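Local coordinates for protein glutathione transferase o1 (Bombyx mori, PDB 3RBT) that probably transfers glutathione to electrophilic compounds and may also reduce dehydroascorbate at the expense of glutathione, as omega-class glutathione transferases do, at residues Leu27-Val32 with Lys74-Glu79; Met34-His39 with Trp180-Arg185; Leu45-Ile50 with His106-His111. All blocks are in the same frame, centred on the assembly; numbering follows the deposited sequence.

Contact 1. Residues Leu27-Val32 with Lys74-Glu79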
loop_
_atom_site.group_PDB
_atom_site.type_symbol
_atom_site.label_atom_id
_atom_site.label_comp_id
_atom_site.label_asym_id
_atom_site.label_seq_id
_atom_site.Cartn_x
_atom_site.Cartn_y
_atom_site.Cartn_z
ATOM N N LEU A 27 -24.061 0.160 4.463
ATOM C CA LEU A 27 -23.002 -0.126 3.512
ATOM C C LEU A 27 -23.096 -1.602 3.146
ATOM O O LEU A 27 -23.704 -2.382 3.876
ATOM C CB LEU A 27 -21.644 0.211 4.128
ATOM C CG LEU A 27 -20.985 1.575 3.866
ATOM C CD1 LEU A 27 -21.953 2.761 3.756
ATOM C CD2 LEU A 27 -19.900 1.846 4.912
ATOM N N ARG A 28 -22.522 -1.983 2.012
ATOM C CA ARG A 28 -22.643 -3.360 1.531
ATOM C C ARG A 28 -21.280 -3.976 1.258
ATOM O O ARG A 28 -20.518 -3.467 0.434
ATOM C CB ARG A 28 -23.492 -3.400 0.260
ATOM C CG ARG A 28 -23.802 -4.803 -0.266
ATOM C CD ARG A 28 -24.677 -4.714 -1.515
ATOM N NE ARG A 28 -26.038 -4.266 -1.214
ATOM C CZ ARG A 28 -26.785 -3.503 -2.011
ATOM N NH1 ARG A 28 -26.319 -3.066 -3.175
ATOM N NH2 ARG A 28 -28.013 -3.167 -1.636
ATOM N N LEU A 29 -20.984 -5.077 1.941
ATOM C CA LEU A 29 -19.761 -5.818 1.686
ATOM C C LEU A 29 -20.025 -7.071 0.852
ATOM O O LEU A 29 -20.818 -7.941 1.246
ATOM C CB LEU A 29 -19.058 -6.187 3.000
ATOM C CG LEU A 29 -17.627 -6.743 2.866
ATOM C CD1 LEU A 29 -16.645 -5.673 2.386
ATOM C CD2 LEU A 29 -17.142 -7.375 4.173
ATOM N N TYR A 30 -19.370 -7.133 -0.306
ATOM C CA TYR A 30 -19.287 -8.349 -1.109
ATOM C C TYR A 30 -18.072 -9.144 -0.638
ATOM O O TYR A 30 -16.932 -8.678 -0.723
ATOM C CB TYR A 30 -19.164 -8.021 -2.600
ATOM C CG TYR A 30 -20.366 -7.319 -3.201
ATOM C CD1 TYR A 30 -20.461 -5.932 -3.176
ATOM C CD2 TYR A 30 -21.389 -8.038 -3.820
ATOM C CE1 TYR A 30 -21.557 -5.271 -3.730
ATOM C CE2 TYR A 30 -22.497 -7.387 -4.374
ATOM C CZ TYR A 30 -22.560 -5.996 -4.330
ATOM O OH TYR A 30 -23.627 -5.312 -4.870
ATOM N N HIS A 31 -18.332 -10.352 -0.150
ATOM C CA HIS A 31 -17.366 -11.104 0.640
ATOM C C HIS A 31 -17.491 -12.585 0.335
ATOM O O HIS A 31 -18.603 -13.111 0.244
ATOM C CB HIS A 31 -17.640 -10.828 2.128
ATOM C CG HIS A 31 -16.952 -11.758 3.080
ATOM N ND1 HIS A 31 -15.580 -11.801 3.226
ATOM C CD2 HIS A 31 -17.454 -12.643 3.975
ATOM C CE1 HIS A 31 -15.267 -12.691 4.152
ATOM N NE2 HIS A 31 -16.387 -13.217 4.622
ATOM N N VAL A 32 -16.359 -13.253 0.131
ATOM C CA VAL A 32 -16.365 -14.712 0.036
ATOM C C VAL A 32 -16.176 -15.298 1.437
ATOM O O VAL A 32 -15.207 -14.980 2.122
ATOM C CB VAL A 32 -15.257 -15.250 -0.887
ATOM C CG1 VAL A 32 -15.241 -16.778 -0.850
ATOM C CG2 VAL A 32 -15.456 -14.758 -2.306
ATOM N N LYS A 74 -11.413 -8.605 -7.696
ATOM C CA LYS A 74 -10.788 -8.304 -6.421
ATOM C C LYS A 74 -11.791 -8.495 -5.299
ATOM O O LYS A 74 -12.996 -8.282 -5.489
ATOM C CB LYS A 74 -10.225 -6.885 -6.410
ATOM C CG LYS A 74 -9.419 -6.544 -7.659
ATOM C CD LYS A 74 -8.495 -5.366 -7.451
ATOM C CE LYS A 74 -7.087 -5.849 -7.122
ATOM N NZ LYS A 74 -6.117 -4.725 -7.162
ATOM N N ILE A 75 -11.292 -8.936 -4.145
ATOM C CA ILE A 75 -12.139 -9.178 -2.973
ATOM C C ILE A 75 -11.448 -8.705 -1.699
ATOM O O ILE A 75 -10.217 -8.739 -1.618
ATOM C CB ILE A 75 -12.576 -10.673 -2.819
ATOM C CG1 ILE A 75 -11.358 -11.596 -2.658
ATOM C CG2 ILE A 75 -13.515 -11.108 -3.977
ATOM C CD1 ILE A 75 -11.730 -13.021 -2.282
ATOM N N PRO A 76 -12.232 -8.237 -0.712
ATOM C CA PRO A 76 -13.685 -8.043 -0.793
ATOM C C PRO A 76 -13.998 -6.757 -1.545
ATOM O O PRO A 76 -13.080 -6.067 -1.986
ATOM C CB PRO A 76 -14.084 -7.889 0.674
ATOM C CG PRO A 76 -12.909 -7.185 1.270
ATOM C CD PRO A 76 -11.715 -7.851 0.613
ATOM N N VAL A 77 -15.281 -6.445 -1.693
ATOM C CA VAL A 77 -15.698 -5.164 -2.246
ATOM C C VAL A 77 -16.631 -4.481 -1.253
ATOM O O VAL A 77 -17.588 -5.091 -0.764
ATOM C CB VAL A 77 -16.454 -5.315 -3.583
ATOM C CG1 VAL A 77 -16.914 -3.942 -4.090
ATOM C CG2 VAL A 77 -15.594 -6.015 -4.628
ATOM N N LEU A 78 -16.344 -3.223 -0.942
ATOM C CA LEU A 78 -17.260 -2.440 -0.144
ATOM C C LEU A 78 -17.980 -1.475 -1.072
ATOM O O LEU A 78 -17.344 -0.635 -1.734
ATOM C CB LEU A 78 -16.522 -1.690 0.981
ATOM C CG LEU A 78 -17.373 -0.831 1.929
ATOM C CD1 LEU A 78 -18.178 -1.676 2.924
ATOM C CD2 LEU A 78 -16.515 0.186 2.679
ATOM N N GLU A 79 -19.301 -1.616 -1.129
ATOM C CA GLU A 79 -20.133 -0.729 -1.933
ATOM C C GLU A 79 -20.693 0.342 -1.013
ATOM O O GLU A 79 -21.251 0.032 0.038
ATOM C CB GLU A 79 -21.262 -1.495 -2.632
ATOM C CG GLU A 79 -22.044 -0.666 -3.666
ATOM C CD GLU A 79 -23.074 -1.483 -4.441
ATOM O OE1 GLU A 79 -23.669 -2.413 -3.862
ATOM O OE2 GLU A 79 -23.292 -1.191 -5.632
HETATM O O HOH W 1 -26.193 -0.789 -5.369
#
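Two antiparallel strands, 27-31 and 77-79, are tied by four backbone hydrogen bonds. Arg28 and Glu79 form one hydrogen-bonded pair, with Glu79 N to Arg28 O the straighter link (2.7 Å, 173° at the hydrogen) and Arg28 N to Glu79 O the longer at 3.1 Å. Tyr30 and Val77 form the other: Tyr30 N lies 2.7 Å from Val77 O, and Val77 N returns a bond to Tyr30 O. Between them sits the non-hydrogen-bonded pair Leu29 and Leu78.

Arg28, Tyr30, Val77 and Glu79 lie on one face of the sheet, where the polar side-chain contacts form. Glu79, extended and with CG anti to its backbone N, runs alongside Arg28, whose chain bends at chi3 (-70°) to bring NH1 within 2.8 Å of Glu79 OE1 in a salt bridge. Tyr30 OH donates to the same OE1 at 3.1 Å, so two donors grip this oxygen, both from above the carboxylate plane. The salt bridge and the Tyr30 hydroxyl would probably keep the buried Glu79 ionised; Arg28 has a second carboxylate partner, Glu53, at NE.

Apolar contacts line the other face. Leu29, with CG anti to its N, swings CD1 to 3.8 Å from Pro76 CB, while Leu78 faces Ile95 and Leu99 of helix 92-102; branched leucines fill such sheet-helix seams well. Further along, Val32 CG2 meets Ile75 CD1 at 4.1 Å.

Pro76 follows a cis peptide bond just before its strand, the cis-proline of the thioredoxin fold, whose loop lines the glutathione site in glutathione transferases.

Contact 2. Residues Met34-His39 with Trp180-Arg185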
loop_
_atom_site.group_PDB
_atom_site.type_symbol
_atom_site.label_atom_id
_atom_site.label_comp_id
_atom_site.label_asym_id
_atom_site.label_seq_id
_atom_site.Cartn_x
_atom_site.Cartn_y
_atom_site.Cartn_z
ATOM N N MET A 34 -15.149 -17.032 4.672
ATOM C CA MET A 34 -13.813 -17.473 5.112
ATOM C C MET A 34 -12.631 -16.701 4.497
ATOM O O MET A 34 -11.475 -17.030 4.770
ATOM C CB MET A 34 -13.616 -18.983 4.902
ATOM C CG MET A 34 -14.588 -19.879 5.660
ATOM S SD MET A 34 -14.592 -19.578 7.444
ATOM C CE MET A 34 -15.043 -21.206 8.027
ATOM N N ASN A 35 -12.903 -15.703 3.658
ATOM C CA ASN A 35 -11.812 -14.881 3.100
ATOM C C ASN A 35 -11.312 -13.895 4.155
ATOM O O ASN A 35 -12.092 -13.089 4.663
ATOM C CB ASN A 35 -12.238 -14.134 1.832
ATOM C CG ASN A 35 -11.128 -13.253 1.268
ATOM O OD1 ASN A 35 -11.095 -12.042 1.519
ATOM N ND2 ASN A 35 -10.212 -13.856 0.511
ATOM N N PRO A 36 -10.017 -13.974 4.493
ATOM C CA PRO A 36 -9.405 -13.143 5.542
ATOM C C PRO A 36 -9.361 -11.635 5.225
ATOM O O PRO A 36 -9.388 -10.828 6.148
ATOM C CB PRO A 36 -7.982 -13.706 5.650
ATOM C CG PRO A 36 -7.696 -14.291 4.274
ATOM C CD PRO A 36 -9.032 -14.871 3.852
ATOM N N TYR A 37 -9.281 -11.263 3.946
ATOM C CA TYR A 37 -9.331 -9.846 3.544
ATOM C C TYR A 37 -10.709 -9.242 3.808
ATOM O O TYR A 37 -10.820 -8.076 4.227
ATOM C CB TYR A 37 -8.927 -9.675 2.080
ATOM C CG TYR A 37 -7.461 -9.994 1.819
ATOM C CD1 TYR A 37 -6.456 -9.071 2.132
ATOM C CD2 TYR A 37 -7.083 -11.236 1.291
ATOM C CE1 TYR A 37 -5.097 -9.370 1.903
ATOM C CE2 TYR A 37 -5.734 -11.540 1.050
ATOM C CZ TYR A 37 -4.753 -10.605 1.361
ATOM O OH TYR A 37 -3.438 -10.918 1.133
ATOM N N GLY A 38 -11.756 -10.045 3.595
ATOM C CA GLY A 38 -13.108 -9.670 3.997
ATOM C C GLY A 38 -13.277 -9.653 5.508
ATOM O O GLY A 38 -13.949 -8.782 6.044
ATOM N N HIS A 39 -12.672 -10.625 6.190
ATOM C CA HIS A 39 -12.678 -10.706 7.664
ATOM C C HIS A 39 -12.144 -9.396 8.267
ATOM O O HIS A 39 -12.753 -8.824 9.178
ATOM C CB HIS A 39 -11.832 -11.901 8.117
ATOM C CG HIS A 39 -11.986 -12.266 9.567
ATOM N ND1 HIS A 39 -11.457 -13.426 10.094
ATOM C CD2 HIS A 39 -12.615 -11.638 10.593
ATOM C CE1 HIS A 39 -11.733 -13.485 11.386
ATOM N NE2 HIS A 39 -12.440 -12.416 11.711
ATOM N N TRP A 180 -5.334 -9.441 12.656
ATOM C CA TRP A 180 -6.043 -10.525 13.330
ATOM C C TRP A 180 -6.521 -11.695 12.455
ATOM O O TRP A 180 -6.329 -12.847 12.842
ATOM C CB TRP A 180 -7.204 -10.008 14.193
ATOM C CG TRP A 180 -7.800 -11.130 15.000
ATOM C CD1 TRP A 180 -9.030 -11.684 14.854
ATOM C CD2 TRP A 180 -7.144 -11.872 16.041
ATOM N NE1 TRP A 180 -9.197 -12.719 15.753
ATOM C CE2 TRP A 180 -8.047 -12.853 16.488
ATOM C CE3 TRP A 180 -5.872 -11.802 16.630
ATOM C CZ2 TRP A 180 -7.732 -13.746 17.523
ATOM C CZ3 TRP A 180 -5.553 -12.697 17.639
ATOM C CH2 TRP A 180 -6.478 -13.658 18.076
ATOM N N PRO A 181 -7.158 -11.416 11.297
ATOM C CA PRO A 181 -7.721 -12.542 10.554
ATOM C C PRO A 181 -6.739 -13.703 10.321
ATOM O O PRO A 181 -7.118 -14.855 10.512
ATOM C CB PRO A 181 -8.159 -11.895 9.231
ATOM C CG PRO A 181 -8.538 -10.527 9.642
ATOM C CD PRO A 181 -7.473 -10.139 10.628
ATOM N N TRP A 182 -5.497 -13.398 9.954
ATOM C CA TRP A 182 -4.495 -14.435 9.731
ATOM C C TRP A 182 -4.045 -15.087 11.032
ATOM O O TRP A 182 -3.865 -16.302 11.079
ATOM C CB TRP A 182 -3.314 -13.904 8.908
ATOM C CG TRP A 182 -3.763 -13.604 7.509
ATOM C CD1 TRP A 182 -3.704 -14.445 6.421
ATOM C CD2 TRP A 182 -4.381 -12.399 7.051
ATOM N NE1 TRP A 182 -4.238 -13.822 5.318
ATOM C CE2 TRP A 182 -4.665 -12.569 5.678
ATOM C CE3 TRP A 182 -4.717 -11.183 7.667
ATOM C CZ2 TRP A 182 -5.263 -11.563 4.908
ATOM C CZ3 TRP A 182 -5.314 -10.191 6.902
ATOM C CH2 TRP A 182 -5.586 -10.391 5.539
ATOM N N VAL A 183 -3.908 -14.289 12.091
ATOM C CA VAL A 183 -3.548 -14.823 13.403
ATOM C C VAL A 183 -4.597 -15.829 13.921
ATOM O O VAL A 183 -4.249 -16.901 14.414
ATOM C CB VAL A 183 -3.254 -13.693 14.423
ATOM C CG1 VAL A 183 -2.990 -14.263 15.813
ATOM C CG2 VAL A 183 -2.051 -12.881 13.965
ATOM N N GLU A 184 -5.877 -15.489 13.788
ATOM C CA GLU A 184 -6.954 -16.381 14.223
ATOM C C GLU A 184 -6.919 -17.720 13.472
ATOM O O GLU A 184 -7.179 -18.776 14.057
ATOM C CB GLU A 184 -8.302 -15.711 14.010
ATOM C CG GLU A 184 -9.433 -16.334 14.786
ATOM C CD GLU A 184 -10.733 -15.627 14.504
ATOM O OE1 GLU A 184 -11.410 -16.002 13.518
ATOM O OE2 GLU A 184 -11.067 -14.685 15.261
ATOM N N ARG A 185 -6.606 -17.649 12.175
ATOM C CA ARG A 185 -6.474 -18.831 11.325
ATOM C C ARG A 185 -5.307 -19.729 11.731
ATOM O O ARG A 185 -5.412 -20.946 11.630
ATOM C CB ARG A 185 -6.364 -18.440 9.852
ATOM C CG ARG A 185 -7.709 -18.067 9.253
ATOM C CD ARG A 185 -7.593 -17.248 7.973
ATOM N NE ARG A 185 -8.927 -17.017 7.417
ATOM C CZ ARG A 185 -9.798 -16.125 7.890
ATOM N NH1 ARG A 185 -9.485 -15.366 8.934
ATOM N NH2 ARG A 185 -10.995 -15.998 7.326
HETATM O O HOH W 2 -12.648 -12.671 14.268
#
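Arg185 NH1 is held by two hydrogen bonds, one to His39 ND1 (3.0 Å, almost straight at 176°) and one to Pro181 O a turn back in its own helix (2.9 Å). It stands at the interdomain interface of the glutathione transferase fold, where the start of helix 36-47 in the thioredoxin-like domain meets helix 174-186 of the all-helical domain. Arginine suits the place because its flat end serves several acceptors: ND1 lies in the guanidinium plane and NH1 in the imidazole plane, although the two planes are turned 59° apart. Accepting through ND1 would probably disfavour a doubly protonated His39. Arg185 NH2 reaches Met34 O at 2.8 Å, coming from above that carbonyl plane, while Arg185 NE is bonded to Tyr234 OH. An alanine here would remove all of these donors and would probably loosen the loop at Met34 and the orientation of His39.

Pro36 is wedged between flat groups. Its CB lies over the guanidinium of Arg185 and also over the six-membered ring of Trp182, 3.5 Å from CE2, a CH-pi contact that a rigid proline ring makes readily. Trp182 then drives its edge into the face of Tyr37 in a T-shaped stack, planes at 73°. Pro181 CG covers one face of His39, whose NE2 meets a water 2.6 Å away that donates to Glu184 OE2; Glu184 OE1 is held by Tyr230. Asn35, its ND2 bonded to Gly243 O, caps the helix: OD1 accepts from Gly38 N at 3.0 Å along a lone pair.

Contact 3. Residues Leu45-Ile50 with His106-His111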
loop_
_atom_site.group_PDB
_atom_site.type_symbol
_atom_site.label_atom_id
_atom_site.label_comp_id
_atom_site.label_asym_id
_atom_site.label_seq_id
_atom_site.Cartn_x
_atom_site.Cartn_y
_atom_site.Cartn_z
ATOM N N LEU A 45 -15.594 -2.496 10.209
ATOM C CA LEU A 45 -17.003 -2.073 10.190
ATOM C C LEU A 45 -17.662 -2.211 11.555
ATOM O O LEU A 45 -18.392 -1.318 12.011
ATOM C CB LEU A 45 -17.794 -2.903 9.180
ATOM C CG LEU A 45 -17.606 -2.596 7.692
ATOM C CD1 LEU A 45 -17.991 -3.820 6.887
ATOM C CD2 LEU A 45 -18.442 -1.378 7.276
ATOM N N GLU A 46 -17.406 -3.342 12.199
ATOM C CA GLU A 46 -17.976 -3.639 13.506
ATOM C C GLU A 46 -17.355 -2.710 14.560
ATOM O O GLU A 46 -18.072 -2.085 15.337
ATOM C CB GLU A 46 -17.752 -5.122 13.842
ATOM C CG GLU A 46 -18.747 -5.724 14.836
ATOM C CD GLU A 46 -20.122 -6.000 14.238
ATOM O OE1 GLU A 46 -20.231 -6.732 13.235
ATOM O OE2 GLU A 46 -21.107 -5.488 14.789
ATOM N N ALA A 47 -16.026 -2.580 14.542
ATOM C CA ALA A 47 -15.318 -1.668 15.456
ATOM C C ALA A 47 -15.835 -0.234 15.357
ATOM O O ALA A 47 -15.963 0.455 16.366
ATOM C CB ALA A 47 -13.821 -1.704 15.201
ATOM N N LYS A 48 -16.142 0.200 14.135
ATOM C CA LYS A 48 -16.625 1.563 13.915
ATOM C C LYS A 48 -18.140 1.664 14.035
ATOM O O LYS A 48 -18.707 2.752 13.937
ATOM C CB LYS A 48 -16.113 2.112 12.583
ATOM C CG LYS A 48 -14.566 2.109 12.493
ATOM C CD LYS A 48 -14.050 3.087 11.473
ATOM C CE LYS A 48 -14.552 4.513 11.752
ATOM N NZ LYS A 48 -13.655 5.276 12.660
ATOM N N ARG A 49 -18.786 0.523 14.272
ATOM C CA ARG A 49 -20.228 0.466 14.509
ATOM C C ARG A 49 -20.996 1.104 13.348
ATOM O O ARG A 49 -21.861 1.962 13.534
ATOM C CB ARG A 49 -20.562 1.093 15.870
ATOM C CG ARG A 49 -19.853 0.367 17.021
ATOM C CD ARG A 49 -20.221 0.924 18.366
ATOM N NE ARG A 49 -20.049 -0.078 19.418
ATOM C CZ ARG A 49 -20.638 -0.020 20.609
ATOM N NH1 ARG A 49 -21.444 0.994 20.910
ATOM N NH2 ARG A 49 -20.425 -0.982 21.500
ATOM N N ILE A 50 -20.636 0.676 12.141
ATOM C CA ILE A 50 -21.286 1.110 10.905
ATOM C C ILE A 50 -22.217 -0.009 10.457
ATOM O O ILE A 50 -21.860 -1.190 10.483
ATOM C CB ILE A 50 -20.241 1.404 9.792
ATOM C CG1 ILE A 50 -19.202 2.431 10.273
ATOM C CG2 ILE A 50 -20.927 1.876 8.504
ATOM C CD1 ILE A 50 -17.889 2.393 9.470
ATOM N N HIS A 106 -15.134 6.477 16.926
ATOM C CA HIS A 106 -14.404 5.214 17.115
ATOM C C HIS A 106 -13.197 5.068 16.176
ATOM O O HIS A 106 -13.061 4.062 15.475
ATOM C CB HIS A 106 -15.349 4.020 16.960
ATOM C CG HIS A 106 -16.700 4.241 17.565
ATOM N ND1 HIS A 106 -16.889 4.389 18.922
ATOM C CD2 HIS A 106 -17.924 4.353 16.998
ATOM C CE1 HIS A 106 -18.174 4.576 19.167
ATOM N NE2 HIS A 106 -18.824 4.553 18.017
ATOM N N THR A 107 -12.331 6.077 16.184
ATOM C CA THR A 107 -11.153 6.113 15.314
ATOM C C THR A 107 -10.171 4.988 15.671
ATOM O O THR A 107 -10.013 4.631 16.847
ATOM C CB THR A 107 -10.480 7.521 15.333
ATOM O OG1 THR A 107 -9.244 7.480 14.606
ATOM C CG2 THR A 107 -10.186 7.957 16.736
ATOM N N LEU A 108 -9.546 4.416 14.648
ATOM C CA LEU A 108 -8.739 3.215 14.818
ATOM C C LEU A 108 -7.257 3.483 14.635
ATOM O O LEU A 108 -6.441 2.920 15.364
ATOM C CB LEU A 108 -9.211 2.077 13.889
ATOM C CG LEU A 108 -10.576 1.466 14.255
ATOM C CD1 LEU A 108 -11.103 0.597 13.126
ATOM C CD2 LEU A 108 -10.523 0.682 15.581
ATOM N N HIS A 109 -6.916 4.314 13.647
ATOM C CA HIS A 109 -5.533 4.739 13.441
ATOM C C HIS A 109 -5.089 5.655 14.575
ATOM O O HIS A 109 -5.906 6.348 15.202
ATOM C CB HIS A 109 -5.349 5.462 12.096
ATOM C CG HIS A 109 -5.137 4.542 10.933
ATOM N ND1 HIS A 109 -3.994 3.785 10.780
ATOM C CD2 HIS A 109 -5.921 4.254 9.867
ATOM C CE1 HIS A 109 -4.081 3.078 9.669
ATOM N NE2 HIS A 109 -5.241 3.344 9.095
ATOM N N SER A 110 -3.794 5.632 14.856
ATOM C CA SER A 110 -3.200 6.575 15.791
ATOM C C SER A 110 -3.418 8.001 15.302
ATOM O O SER A 110 -3.400 8.262 14.097
ATOM C CB SER A 110 -1.701 6.311 15.898
ATOM O OG SER A 110 -1.052 7.332 16.618
ATOM N N HIS A 111 -3.598 8.915 16.248
ATOM C CA HIS A 111 -3.638 10.356 15.989
ATOM C C HIS A 111 -2.243 10.900 15.646
ATOM O O HIS A 111 -2.106 12.008 15.133
ATOM C CB HIS A 111 -4.172 11.086 17.232
ATOM C CG HIS A 111 -3.199 11.126 18.369
ATOM N ND1 HIS A 111 -2.918 10.023 19.149
ATOM C CD2 HIS A 111 -2.422 12.129 18.845
ATOM C CE1 HIS A 111 -2.021 10.348 20.062
ATOM N NE2 HIS A 111 -1.699 11.619 19.896
#
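A Schellman motif closes helix 36-47, and the loop 106-111 packs against this helix end. Arg49 takes a positive phi (56°) and the chain bonds back twice, with Arg49 N to Glu46 O at 2.9 Å and Ile50 N to Leu45 O at 3.0 Å. The turn leaves the carbonyls of Ala47 and Lys48 facing His106. CB of His106 rests 3.7 Å from Ala47 O, and ring atom CD2 comes within 3.5 Å of Lys48 O. The side chains of Arg49 and His106 cross at about a right angle, with Arg49 CD 3.9 Å from His106 NE2.

Lys48 does two jobs. Its aliphatic part lies obliquely across Leu108, Lys48 CG touching Leu108 CD1 at 3.8 Å. The chain then bends at chi3 (56°) and chi4 (89°), carrying Lys48 NZ to a weak hydrogen bond with His106 O (3.1 Å). Its firmer partners are a salt bridge to Asp100 and the carbonyl oxygens of Tyr103 and Arg105, so a buried ammonium is well supplied with acceptors; a long, flexible lysine can both pack and deliver charge. Asp100 also accepts from the backbone N of Leu108 and of His109, fixing the loop that Lys48 grips. Ala47 is small enough to let both methyls of Leu108 approach, with its CB 4.1 Å from CD2.

The contact lies near the surface, where the loop links helix 92-102 to helix 113-138. Met174 and Tyr177 of helix 174-186 pack on Leu108, and Tyr177 with Ile219 of helix 218-222 borders Ala47.

In the fold
Helix 36-47 organises the three contacts: it follows strand 27-31 of contact 1, its first turn enters contact 2 and its last turn contact 3. The centres of contacts 1 and 2 are about 14 Å apart, and contact 3 lies about 18 Å from each. Contact 1 touches both others, with Ile75 against Asn35 and Leu27 against Ile50, whereas the nearest atoms of contacts 2 and 3 are about 6 Å apart. Along the chain, contact 3 nests inside the loop closed by contact 2, while the segments of contact 1 alternate with those of both. This helix is thus one link between the thioredoxin-like sheet and the all-helical domain, whose interface in this family borders the active site.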